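Local coordinates for protein putative transcriptional regulator (Streptomyces coelicolor A3, PDB 2PQQ) that regulates transcription as a CRP-family protein, probably binding DNA, and probably binds cAMP through its N-terminal cyclic nucleotide-binding domain, the part in this crystal, at the interface of chains A and B. Numbering follows the deposited sequence. Chains: chain A/B, Putative transcriptional regulator.

Contact 1: the interface of chains A and B. Residues chain A 83, 129-130, 133-134, 136-137; chain B 83, 129-130, 132-134, 136.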
# COMPACT_ATOMS: atom_id res chain seq x y z
N LEU A 83 1.78 -10.90 13.57
CA LEU A 83 3.19 -10.50 13.45
C LEU A 83 3.86 -10.28 14.82
O LEU A 83 5.08 -10.28 14.93
CB LEU A 83 3.35 -9.29 12.52
CG LEU A 83 2.97 -9.56 11.05
CD1 LEU A 83 3.22 -8.37 10.15
CD2 LEU A 83 3.71 -10.77 10.51
N VAL A 129 6.26 -15.30 5.34
CA VAL A 129 6.33 -13.85 5.59
C VAL A 129 6.91 -13.10 4.38
O VAL A 129 6.38 -12.06 3.97
CB VAL A 129 7.09 -13.54 6.92
CG1 VAL A 129 7.24 -12.05 7.11
CG2 VAL A 129 6.34 -14.12 8.10
N ALA A 130 7.98 -13.64 3.78
CA ALA A 130 8.59 -13.02 2.58
C ALA A 130 7.61 -12.93 1.43
O ALA A 130 7.62 -11.95 0.67
CB ALA A 130 9.82 -13.79 2.13
N LEU A 133 5.12 -10.00 2.02
CA LEU A 133 5.85 -8.75 1.90
C LEU A 133 6.16 -8.47 0.43
O LEU A 133 6.13 -7.31 -0.04
CB LEU A 133 7.12 -8.79 2.77
CG LEU A 133 7.94 -7.51 2.88
CD1 LEU A 133 7.17 -6.38 3.53
CD2 LEU A 133 9.23 -7.78 3.64
N ARG A 134 6.38 -9.55 -0.32
CA ARG A 134 6.56 -9.50 -1.76
C ARG A 134 5.30 -9.02 -2.49
O ARG A 134 5.38 -8.09 -3.30
CB ARG A 134 7.01 -10.87 -2.29
CG ARG A 134 6.66 -11.17 -3.75
CD ARG A 134 7.82 -11.83 -4.47
NE ARG A 134 7.74 -13.30 -4.48
CZ ARG A 134 8.63 -14.09 -5.08
NH1 ARG A 134 9.68 -13.56 -5.71
NH2 ARG A 134 8.48 -15.41 -5.05
N THR A 136 2.64 -7.42 -1.28
CA THR A 136 2.43 -6.04 -0.87
C THR A 136 3.27 -5.08 -1.70
O THR A 136 2.74 -4.20 -2.35
CB THR A 136 2.74 -5.80 0.63
OG1 THR A 136 1.66 -6.29 1.44
CG2 THR A 136 2.92 -4.29 0.89
N ASN A 137 4.59 -5.26 -1.69
CA ASN A 137 5.47 -4.32 -2.37
C ASN A 137 5.47 -4.44 -3.89
O ASN A 137 5.44 -3.43 -4.59
CB ASN A 137 6.88 -4.36 -1.76
CG ASN A 137 6.94 -3.70 -0.36
OD1 ASN A 137 7.57 -4.24 0.57
ND2 ASN A 137 6.29 -2.54 -0.21
N LEU B 83 14.46 -10.53 -0.87
CA LEU B 83 13.44 -11.54 -0.58
C LEU B 83 13.58 -12.88 -1.32
O LEU B 83 12.89 -13.86 -0.98
CB LEU B 83 12.02 -10.96 -0.74
CG LEU B 83 11.68 -9.85 0.27
CD1 LEU B 83 10.27 -9.31 -0.01
CD2 LEU B 83 11.81 -10.28 1.72
N VAL B 129 12.05 -9.22 8.86
CA VAL B 129 11.07 -9.30 7.79
C VAL B 129 9.65 -8.96 8.27
O VAL B 129 8.89 -8.31 7.54
CB VAL B 129 11.13 -10.67 7.07
CG1 VAL B 129 10.09 -10.75 5.96
CG2 VAL B 129 12.53 -10.86 6.45
N ALA B 130 9.29 -9.39 9.48
CA ALA B 130 7.97 -9.08 10.07
C ALA B 130 7.78 -7.59 10.39
O ALA B 130 6.68 -7.06 10.20
CB ALA B 130 7.70 -9.93 11.30
N ARG B 132 9.05 -5.17 8.63
CA ARG B 132 8.73 -4.62 7.30
C ARG B 132 7.27 -4.87 6.89
O ARG B 132 6.57 -3.95 6.48
CB ARG B 132 9.70 -5.16 6.24
CG ARG B 132 11.11 -4.58 6.35
CD ARG B 132 11.92 -4.82 5.10
NE ARG B 132 11.20 -4.42 3.88
CZ ARG B 132 11.69 -4.53 2.64
NH1 ARG B 132 12.91 -5.00 2.44
NH2 ARG B 132 10.95 -4.15 1.61
N LEU B 133 6.82 -6.12 7.03
CA LEU B 133 5.43 -6.49 6.74
C LEU B 133 4.43 -5.70 7.57
O LEU B 133 3.37 -5.28 7.06
CB LEU B 133 5.21 -7.99 6.94
CG LEU B 133 3.91 -8.56 6.39
CD1 LEU B 133 3.67 -8.11 4.95
CD2 LEU B 133 3.90 -10.07 6.50
N ARG B 134 4.77 -5.51 8.84
CA ARG B 134 3.95 -4.75 9.77
C ARG B 134 3.60 -3.39 9.16
O ARG B 134 2.42 -3.10 8.94
CB ARG B 134 4.70 -4.60 11.11
CG ARG B 134 3.95 -3.89 12.22
CD ARG B 134 4.65 -4.07 13.57
NE ARG B 134 4.28 -5.33 14.21
CZ ARG B 134 4.33 -5.57 15.52
NH1 ARG B 134 4.75 -4.63 16.37
NH2 ARG B 134 3.96 -6.76 16.00
N THR B 136 3.96 -2.18 6.09
CA THR B 136 3.32 -2.25 4.77
C THR B 136 1.80 -2.36 4.84
O THR B 136 1.10 -1.43 4.40
CB THR B 136 3.83 -3.42 3.90
OG1 THR B 136 3.56 -4.66 4.55
CG2 THR B 136 5.32 -3.28 3.56
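Two copies of the long helix (120-139 in chain A, 119-139 in chain B) pack against each other here in a coiled-coil-like pairing, the dimer helix of the CRP family, with the 3-10 helix 82-85 of each chain flanking the partner's helix. Apolar packing carries the patch. On the axis A:Val129 and B:Val129 slide past each other in opposite directions; both CG1 methyls stand anti to the backbone N and meet at 3.3 Å, tighter than usual. One turn on, A:Leu133, its CG also anti to N (chi1 -174°), divides its branches: CD1 reaches the backbone N of B:Leu133 at 3.5 Å, while CD2 lies 3.7 Å from CB of B:Arg132 and over a rim of that guanidinium's face. A:Leu83 crosses B:Leu133 at about a right angle and lays CD1 over the helix backbone, 3.5 Å from N of B:Arg134; B:Leu83 does the same more loosely toward A:Ala130 and A:Arg134.

Polar atoms form no hydrogen bond across this patch. Even the amide OD1 of A:Asn137 and the guanidinium NH2 of B:Arg132 stay 3.5 Å apart. Within chain B, the hydroxyl OG1 of B:Thr136 takes the crowded position between N and the carbonyl carbon (chi1 61°) and donates to O of B:Leu133 at 2.6 Å, from above the carbonyl plane. An alanine at B:Thr136 would lose that bond and the CG2 methyl, and would probably loosen the packing against A:Leu133. The threonine pair is itself asymmetric: in A:Thr136 OG1 is anti to the carbonyl carbon (chi1 -77°), leaving CG2 anti to the backbone N and 3.3 Å from CB of B:Thr136.

Contact 2: the interface of chains A and B. Residues chain A 112, 115, 119, 122-123, 125-126; chain B 111-112, 115, 119-120, 122-123, 126.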
# COMPACT_ATOMS: atom_id res chain seq x y z
N GLN A 112 11.61 -20.28 19.55
CA GLN A 112 12.93 -20.89 19.57
C GLN A 112 12.93 -22.40 19.86
O GLN A 112 13.63 -23.16 19.17
CB GLN A 112 13.88 -20.18 20.56
CG GLN A 112 15.30 -20.34 20.16
CD GLN A 112 15.45 -20.13 18.66
OE1 GLN A 112 15.73 -21.06 17.90
NE2 GLN A 112 15.23 -18.91 18.22
N LEU A 115 11.69 -24.10 16.66
CA LEU A 115 12.74 -24.09 15.62
C LEU A 115 13.90 -25.04 15.94
O LEU A 115 14.44 -25.66 15.04
CB LEU A 115 13.27 -22.68 15.34
CG LEU A 115 12.25 -21.58 15.02
CD1 LEU A 115 12.99 -20.29 14.58
CD2 LEU A 115 11.21 -22.03 13.98
N PRO A 119 14.07 -27.55 12.50
CA PRO A 119 14.78 -26.42 11.89
C PRO A 119 14.20 -25.98 10.54
O PRO A 119 14.39 -24.82 10.15
CB PRO A 119 16.20 -26.95 11.72
CG PRO A 119 16.28 -28.19 12.55
CD PRO A 119 14.91 -28.76 12.55
N ALA A 122 11.86 -22.73 10.32
CA ALA A 122 12.38 -21.36 10.19
C ALA A 122 12.33 -20.92 8.75
O ALA A 122 11.83 -19.85 8.44
CB ALA A 122 13.85 -21.25 10.74
N THR A 123 12.79 -21.80 7.87
CA THR A 123 12.74 -21.60 6.44
C THR A 123 11.31 -21.45 5.92
O THR A 123 11.03 -20.55 5.11
CB THR A 123 13.47 -22.78 5.77
OG1 THR A 123 14.83 -22.74 6.20
CG2 THR A 123 13.43 -22.66 4.27
N LEU A 125 8.60 -20.54 7.76
CA LEU A 125 8.05 -19.29 8.25
C LEU A 125 8.62 -18.09 7.51
O LEU A 125 7.87 -17.19 7.14
CB LEU A 125 8.23 -19.15 9.77
CG LEU A 125 7.48 -20.25 10.54
CD1 LEU A 125 7.76 -20.08 12.00
CD2 LEU A 125 5.96 -20.26 10.25
N LEU A 126 9.92 -18.10 7.25
CA LEU A 126 10.56 -17.02 6.48
C LEU A 126 9.97 -16.92 5.07
O LEU A 126 9.74 -15.81 4.58
CB LEU A 126 12.08 -17.23 6.41
CG LEU A 126 12.85 -16.84 7.68
CD1 LEU A 126 14.26 -17.46 7.65
CD2 LEU A 126 12.92 -15.32 7.83
N LEU B 111 20.73 -21.21 3.06
CA LEU B 111 19.97 -20.69 4.19
C LEU B 111 19.77 -21.72 5.32
O LEU B 111 20.21 -21.50 6.45
CB LEU B 111 18.63 -20.10 3.71
CG LEU B 111 17.79 -19.41 4.79
CD1 LEU B 111 18.54 -18.20 5.37
CD2 LEU B 111 16.46 -19.01 4.20
N GLN B 112 19.13 -22.84 5.00
CA GLN B 112 18.95 -23.94 5.96
C GLN B 112 20.24 -24.38 6.69
O GLN B 112 20.23 -24.51 7.92
CB GLN B 112 18.30 -25.14 5.27
CG GLN B 112 17.77 -26.18 6.23
CD GLN B 112 16.43 -25.79 6.77
OE1 GLN B 112 15.41 -25.93 6.09
NE2 GLN B 112 16.42 -25.28 7.99
N LEU B 115 21.12 -21.71 9.11
CA LEU B 115 20.12 -21.64 10.18
C LEU B 115 19.99 -22.88 11.07
O LEU B 115 19.54 -22.78 12.23
CB LEU B 115 18.75 -21.28 9.62
CG LEU B 115 18.52 -19.94 8.92
CD1 LEU B 115 17.05 -19.80 8.70
CD2 LEU B 115 19.06 -18.76 9.71
N PRO B 119 19.50 -21.05 15.40
CA PRO B 119 18.11 -20.63 15.43
C PRO B 119 17.94 -19.27 16.12
O PRO B 119 16.88 -18.66 16.02
CB PRO B 119 17.43 -21.77 16.19
CG PRO B 119 18.55 -22.76 16.59
CD PRO B 119 19.81 -21.99 16.48
N GLU B 120 19.00 -18.79 16.79
CA GLU B 120 19.08 -17.40 17.26
C GLU B 120 19.06 -16.44 16.07
O GLU B 120 18.58 -15.30 16.18
CB GLU B 120 20.38 -17.15 18.04
CG GLU B 120 21.12 -18.40 18.54
CD GLU B 120 22.27 -18.83 17.64
OE1 GLU B 120 23.04 -17.96 17.16
OE2 GLU B 120 22.42 -20.05 17.45
N ALA B 122 17.68 -17.24 13.01
CA ALA B 122 16.38 -17.40 12.35
C ALA B 122 15.33 -16.47 12.95
O ALA B 122 14.48 -15.93 12.24
CB ALA B 122 15.91 -18.84 12.44
N THR B 123 15.39 -16.26 14.26
CA THR B 123 14.41 -15.42 14.92
C THR B 123 14.70 -13.95 14.62
O THR B 123 13.77 -13.16 14.53
CB THR B 123 14.29 -15.71 16.44
OG1 THR B 123 15.59 -15.78 17.02
CG2 THR B 123 13.56 -17.02 16.69
N LEU B 126 13.42 -13.42 11.09
CA LEU B 126 11.96 -13.34 11.18
C LEU B 126 11.48 -12.01 11.74
O LEU B 126 10.55 -11.42 11.20
CB LEU B 126 11.38 -14.52 11.95
CG LEU B 126 11.27 -15.84 11.19
CD1 LEU B 126 11.25 -17.01 12.14
CD2 LEU B 126 10.02 -15.85 10.30
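From CB outward, A:Gln112 leaves helix 111-117 with CG anti to the backbone N, at one end of the two-fold contact between the long helices of two copies, and the chain bends at chi2 (44°) to cross B:Pro119 at about a right angle. CB and CG serve as the spacer; the first atom to meet chain B is the amide carbon CD, 3.6 Å from the ring CB of B:Pro119. At the tip, NE2 donates to the carbonyl O of B:Pro119 at 2.8 Å. This bond is bent, 130° at the hydrogen, and the donor stands well above the carbonyl plane, 64° out of it. Both amide ends are modelled too near chain B, OE1 against the ring CB of B:Pro119 and NE2 against the CG2 methyl of B:Thr123, so the amide placement is uncertain and those two contacts carry no weight.

The twin, B:Gln112, bends more widely at chi2, and its NE2 makes a weak hydrogen bond to O of A:Pro119 at 3.0 Å. Its OE1 accepts another weak one from the hydroxyl OG1 of A:Thr123, which lies anti to the carbonyl carbon. In B:Thr123 the hydroxyl instead takes the crowded position, so the two ends differ in detail.

Between these polar ends runs an apolar strip. The methyls CB of A:Ala122 and B:Ala122 face each other at 3.6 Å, and their small size probably lets the helices come close. A:Leu126 crosses B:Leu126 obliquely, CD2 to CG at 3.8 Å, and meets B:Leu115 tip to tip through their CD1 methyls. In the fold, this patch joins the N-terminal half of each long helix to the partner's short helix 111-117, which follows strand 101-107 and the 3-10 helix 108-110.

The C-alpha centres of contact 1 and contact 2 lie about 16 Å apart along one shared pair of long helices, 120-139 in chain A and 119-139 in chain B. Contact 2 uses their N-terminal half, together with helix 111-117; contact 1 uses the C-terminal half, together with the 3-10 helix 82-85. Hydrogen bonding between the chains is found in contact 2, whereas contact 1 relies on apolar packing. Together they form a continuous two-fold seam of the kind CRP-family dimers use, so this pairing is probably the biological one, although the deposited assembly holds four copies.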